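Fructose-2,6-bisphosphatase TIGAR B (Danio rerio, PDB 3E9D) probably hydrolyses fructose-2,6-bisphosphate, lowering its level and so restraining glycolysis, and also fructose-1,6-bisphosphate. Local coordinates at residues Leu83-Ala95 against Leu179-Val191. Numbering follows the deposited sequence.
Sequences LDPLLRERGFGVA and LMVSHGAFIRISV. With PO4 (phosphate ion), chain C.
The 3-10 turn and loop from Leu87 to Glu89 run past the end of strand 177-182 and the start of helix 184-197, with the CA atoms of Glu89 and His183 5.2 Å apart. Together they form one side of the catalytic pocket of the histidine phosphatase fold. Glu89, the inferred proton donor/acceptor, lays its carboxylate against the helix N-terminus. Glu89 OE1 takes Phe186 N at 2.9 Å and Glu89 OE2 takes Ala185 N at 3.0 Å, each through its syn lone pair. Arg90 N also reaches Glu89 OE1, so three backbone N-H groups fix the carboxylate. Glu89 CG lies anti to the backbone N (chi1 -179°), and a bend at chi2 turns the acid toward the helix. A glutamine here would probably leave at least one of these N-H groups without its acceptor. Glu89 CB sits over one face of the His183 ring. His183, the inferred transition-state stabiliser, donates from ND1 to phosphate O1 at 2.9 Å; its NE2 is hydrogen-bonded to Ser57 OG, and its ring meets that of His11, the phosphohistidine residue. Gly184 N holds phosphate O2 at 2.8 Å. Leu87 CD2 packs on Phe186 CE2 and Met180 CE. Ser182 OG donates to Leu87 O at 2.7 Å, in the carbonyl plane and on a lone pair.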
loop_
_atom_site.group_PDB
_atom_site.type_symbol
_atom_site.label_atom_id
_atom_site.label_comp_id
_atom_site.label_asym_id
_atom_site.label_seq_id
_atom_site.Cartn_x
_atom_site.Cartn_y
_atom_site.Cartn_z
ATOM N N LEU A 83 -4.279 -9.801 -9.277
ATOM C CA LEU A 83 -5.380 -8.947 -8.843
ATOM C C LEU A 83 -5.942 -9.496 -7.541
ATOM O O LEU A 83 -6.265 -10.682 -7.459
ATOM C CB LEU A 83 -6.462 -8.893 -9.919
ATOM C CG LEU A 83 -6.287 -7.918 -11.108
ATOM C CD1 LEU A 83 -4.857 -7.739 -11.571
ATOM C CD2 LEU A 83 -7.183 -8.332 -12.273
ATOM N N ASP A 84 -6.024 -8.665 -6.511
ATOM C CA ASP A 84 -6.611 -9.102 -5.255
ATOM C C ASP A 84 -7.656 -8.098 -4.787
ATOM O O ASP A 84 -7.309 -6.993 -4.387
ATOM C CB ASP A 84 -5.547 -9.343 -4.168
ATOM C CG ASP A 84 -6.114 -10.104 -2.941
ATOM O OD1 ASP A 84 -7.364 -10.095 -2.731
ATOM O OD2 ASP A 84 -5.307 -10.706 -2.179
ATOM N N PRO A 85 -8.946 -8.493 -4.820
ATOM C CA PRO A 85 -10.024 -7.613 -4.392
ATOM C C PRO A 85 -9.888 -7.151 -2.936
ATOM O O PRO A 85 -10.488 -6.144 -2.573
ATOM C CB PRO A 85 -11.271 -8.482 -4.551
ATOM C CG PRO A 85 -10.887 -9.509 -5.582
ATOM C CD PRO A 85 -9.459 -9.811 -5.260
ATOM N N LEU A 86 -9.094 -7.846 -2.115
ATOM C CA LEU A 86 -8.895 -7.388 -0.738
ATOM C C LEU A 86 -8.187 -6.026 -0.674
ATOM O O LEU A 86 -8.281 -5.322 0.334
ATOM C CB LEU A 86 -8.139 -8.440 0.105
ATOM C CG LEU A 86 -8.860 -9.740 0.498
ATOM C CD1 LEU A 86 -7.840 -10.794 1.039
ATOM C CD2 LEU A 86 -9.949 -9.451 1.548
ATOM N N LEU A 87 -7.498 -5.651 -1.756
ATOM C CA LEU A 87 -6.839 -4.334 -1.828
ATOM C C LEU A 87 -7.711 -3.158 -2.312
ATOM O O LEU A 87 -7.181 -2.048 -2.498
ATOM C CB LEU A 87 -5.593 -4.409 -2.726
ATOM C CG LEU A 87 -4.517 -5.420 -2.328
ATOM C CD1 LEU A 87 -3.369 -5.406 -3.354
ATOM C CD2 LEU A 87 -3.984 -5.098 -0.908
ATOM N N ARG A 88 -9.003 -3.391 -2.560
ATOM C CA ARG A 88 -9.904 -2.329 -3.029
ATOM C C ARG A 88 -10.052 -1.233 -1.994
ATOM O O ARG A 88 -9.870 -1.457 -0.785
ATOM C CB ARG A 88 -11.294 -2.869 -3.427
ATOM C CG ARG A 88 -12.151 -3.419 -2.257
ATOM C CD ARG A 88 -13.341 -4.272 -2.808
ATOM N NE ARG A 88 -14.197 -4.773 -1.730
ATOM C CZ ARG A 88 -13.982 -5.892 -1.034
ATOM N NH1 ARG A 88 -12.916 -6.661 -1.271
ATOM N NH2 ARG A 88 -14.841 -6.246 -0.085
ATOM N N GLU A 89 -10.408 -0.054 -2.481
ATOM C CA GLU A 89 -10.600 1.103 -1.639
ATOM C C GLU A 89 -11.732 0.869 -0.622
ATOM O O GLU A 89 -12.650 0.090 -0.874
ATOM C CB GLU A 89 -10.936 2.315 -2.522
ATOM C CG GLU A 89 -11.140 3.650 -1.758
ATOM C CD GLU A 89 -9.942 4.028 -0.872
ATOM O OE1 GLU A 89 -9.535 3.201 -0.024
ATOM O OE2 GLU A 89 -9.401 5.160 -1.017
ATOM N N ARG A 90 -11.652 1.555 0.518
ATOM C CA ARG A 90 -12.759 1.630 1.448
ATOM C C ARG A 90 -14.074 1.946 0.728
ATOM O O ARG A 90 -14.141 2.857 -0.113
ATOM C CB ARG A 90 -12.472 2.701 2.501
ATOM C CG ARG A 90 -13.589 2.857 3.514
ATOM C CD ARG A 90 -13.121 3.715 4.690
ATOM N NE ARG A 90 -14.160 3.723 5.708
ATOM C CZ ARG A 90 -14.150 4.493 6.786
ATOM N NH1 ARG A 90 -13.130 5.332 7.008
ATOM N NH2 ARG A 90 -15.163 4.416 7.638
ATOM N N GLY A 91 -15.122 1.186 1.051
ATOM C CA GLY A 91 -16.441 1.451 0.471
ATOM C C GLY A 91 -17.080 2.671 1.107
ATOM O O GLY A 91 -17.059 2.819 2.329
ATOM N N PHE A 92 -17.665 3.539 0.280
ATOM C CA PHE A 92 -18.335 4.746 0.789
ATOM C C PHE A 92 -19.843 4.760 0.549
ATOM O O PHE A 92 -20.486 5.758 0.831
ATOM C CB PHE A 92 -17.672 6.027 0.227
ATOM C CG PHE A 92 -16.251 6.210 0.701
ATOM C CD1 PHE A 92 -15.991 6.559 2.020
ATOM C CD2 PHE A 92 -15.184 5.968 -0.150
ATOM C CE1 PHE A 92 -14.680 6.690 2.474
ATOM C CE2 PHE A 92 -13.857 6.104 0.303
ATOM C CZ PHE A 92 -13.612 6.461 1.598
ATOM N N GLY A 93 -20.398 3.664 0.020
ATOM C CA GLY A 93 -21.859 3.500 -0.063
ATOM C C GLY A 93 -22.499 4.668 -0.785
ATOM O O GLY A 93 -22.024 5.085 -1.858
ATOM N N VAL A 94 -23.540 5.231 -0.189
ATOM C CA VAL A 94 -24.292 6.314 -0.857
ATOM C C VAL A 94 -23.492 7.629 -1.003
ATOM O O VAL A 94 -23.882 8.499 -1.775
ATOM C CB VAL A 94 -25.651 6.603 -0.170
ATOM C CG1 VAL A 94 -26.582 5.390 -0.283
ATOM C CG2 VAL A 94 -25.451 7.047 1.305
ATOM N N ALA A 95 -22.378 7.757 -0.282
ATOM C CA ALA A 95 -21.529 8.953 -0.356
ATOM C C ALA A 95 -20.613 8.955 -1.581
ATOM O O ALA A 95 -20.048 9.988 -1.947
ATOM C CB ALA A 95 -20.719 9.099 0.919
ATOM N N LEU A 179 5.463 -5.677 -4.759
ATOM C CA LEU A 179 4.833 -4.384 -5.044
ATOM C C LEU A 179 3.346 -4.501 -4.783
ATOM O O LEU A 179 2.727 -5.485 -5.167
ATOM C CB LEU A 179 5.071 -3.983 -6.505
ATOM C CG LEU A 179 4.386 -2.718 -7.045
ATOM C CD1 LEU A 179 4.951 -1.486 -6.308
ATOM C CD2 LEU A 179 4.637 -2.603 -8.576
ATOM N N MET A 180 2.772 -3.506 -4.113
ATOM C CA MET A 180 1.352 -3.501 -3.808
ATOM C C MET A 180 0.830 -2.175 -4.340
ATOM O O MET A 180 1.366 -1.125 -4.000
ATOM C CB MET A 180 1.131 -3.638 -2.287
ATOM C CG MET A 180 -0.304 -3.382 -1.784
ATOM S SD MET A 180 -0.394 -3.347 0.056
ATOM C CE MET A 180 -1.664 -2.106 0.247
ATOM N N VAL A 181 -0.211 -2.217 -5.176
ATOM C CA VAL A 181 -0.798 -0.982 -5.723
ATOM C C VAL A 181 -2.257 -0.911 -5.277
ATOM O O VAL A 181 -3.032 -1.825 -5.544
ATOM C CB VAL A 181 -0.620 -0.859 -7.268
ATOM C CG1 VAL A 181 -1.185 0.483 -7.786
ATOM C CG2 VAL A 181 0.875 -0.944 -7.627
ATOM N N SER A 182 -2.610 0.173 -4.593
ATOM C CA SER A 182 -3.890 0.274 -3.912
ATOM C C SER A 182 -4.403 1.730 -3.834
ATOM O O SER A 182 -4.156 2.549 -4.734
ATOM C CB SER A 182 -3.787 -0.381 -2.506
ATOM O OG SER A 182 -5.059 -0.507 -1.864
ATOM N N HIS A 183 -5.119 2.032 -2.756
ATOM C CA HIS A 183 -5.938 3.222 -2.674
ATOM C C HIS A 183 -5.685 3.973 -1.360
ATOM O O HIS A 183 -5.255 3.368 -0.377
ATOM C CB HIS A 183 -7.403 2.814 -2.786
ATOM C CG HIS A 183 -7.700 2.040 -4.026
ATOM N ND1 HIS A 183 -8.090 2.646 -5.197
ATOM C CD2 HIS A 183 -7.622 0.714 -4.291
ATOM C CE1 HIS A 183 -8.250 1.725 -6.131
ATOM N NE2 HIS A 183 -7.975 0.544 -5.604
ATOM N N GLY A 184 -5.978 5.272 -1.358
ATOM C CA GLY A 184 -5.564 6.164 -0.291
ATOM C C GLY A 184 -6.101 5.809 1.080
ATOM O O GLY A 184 -5.334 5.687 2.029
ATOM N N ALA A 185 -7.415 5.647 1.191
ATOM C CA ALA A 185 -8.011 5.343 2.487
ATOM C C ALA A 185 -7.558 3.970 2.971
ATOM O O ALA A 185 -7.146 3.822 4.123
ATOM C CB ALA A 185 -9.529 5.458 2.451
ATOM N N PHE A 186 -7.597 2.978 2.077
ATOM C CA PHE A 186 -7.096 1.635 2.420
ATOM C C PHE A 186 -5.636 1.630 2.912
ATOM O O PHE A 186 -5.312 0.999 3.936
ATOM C CB PHE A 186 -7.217 0.700 1.220
ATOM C CG PHE A 186 -6.794 -0.706 1.515
ATOM C CD1 PHE A 186 -7.711 -1.624 2.022
ATOM C CD2 PHE A 186 -5.474 -1.120 1.274
ATOM C CE1 PHE A 186 -7.323 -2.953 2.290
ATOM C CE2 PHE A 186 -5.081 -2.429 1.550
ATOM C CZ PHE A 186 -6.011 -3.350 2.053
ATOM N N ILE A 187 -4.758 2.314 2.177
ATOM C CA ILE A 187 -3.349 2.370 2.527
ATOM C C ILE A 187 -3.147 3.070 3.869
ATOM O O ILE A 187 -2.336 2.629 4.677
ATOM C CB ILE A 187 -2.473 3.046 1.388
ATOM C CG1 ILE A 187 -2.350 2.104 0.170
ATOM C CG2 ILE A 187 -1.099 3.429 1.907
ATOM C CD1 ILE A 187 -1.953 2.832 -1.159
ATOM N N ARG A 188 -3.886 4.156 4.100
ATOM C CA ARG A 188 -3.761 4.887 5.352
ATOM C C ARG A 188 -4.123 3.998 6.525
ATOM O O ARG A 188 -3.391 3.941 7.518
ATOM C CB ARG A 188 -4.647 6.136 5.367
ATOM C CG ARG A 188 -4.177 7.152 6.409
ATOM C CD ARG A 188 -4.907 8.484 6.225
ATOM N NE ARG A 188 -4.357 9.503 7.120
ATOM C CZ ARG A 188 -4.910 10.699 7.322
ATOM N NH1 ARG A 188 -6.037 11.017 6.695
ATOM N NH2 ARG A 188 -4.338 11.569 8.156
ATOM N N ILE A 189 -5.253 3.303 6.394
ATOM C CA ILE A 189 -5.700 2.381 7.425
ATOM C C ILE A 189 -4.676 1.254 7.631
ATOM O O ILE A 189 -4.374 0.879 8.773
ATOM C CB ILE A 189 -7.141 1.867 7.132
ATOM C CG1 ILE A 189 -8.131 3.035 7.311
ATOM C CG2 ILE A 189 -7.513 0.679 8.067
ATOM C CD1 ILE A 189 -9.502 2.853 6.583
ATOM N N SER A 190 -4.134 0.735 6.526
ATOM C CA SER A 190 -3.153 -0.366 6.558
ATOM C C SER A 190 -1.836 0.038 7.215
ATOM O O SER A 190 -1.296 -0.712 8.039
ATOM C CB SER A 190 -2.880 -0.875 5.143
ATOM O OG SER A 190 -4.090 -1.373 4.560
ATOM N N VAL A 191 -1.325 1.219 6.855
ATOM C CA VAL A 191 -0.121 1.749 7.482
ATOM C C VAL A 191 -0.298 1.852 8.999
ATOM O O VAL A 191 0.598 1.444 9.761
ATOM C CB VAL A 191 0.302 3.124 6.863
ATOM C CG1 VAL A 191 1.339 3.813 7.712
ATOM C CG2 VAL A 191 0.852 2.921 5.436
HETATM P P PO4 C . -8.704 6.453 -4.049
HETATM O O1 PO4 C . -9.208 5.245 -4.797
HETATM O O2 PO4 C . -7.275 6.296 -3.585
HETATM O O3 PO4 C . -8.750 7.678 -4.933
HETATM O O4 PO4 C . -9.601 6.731 -2.861
#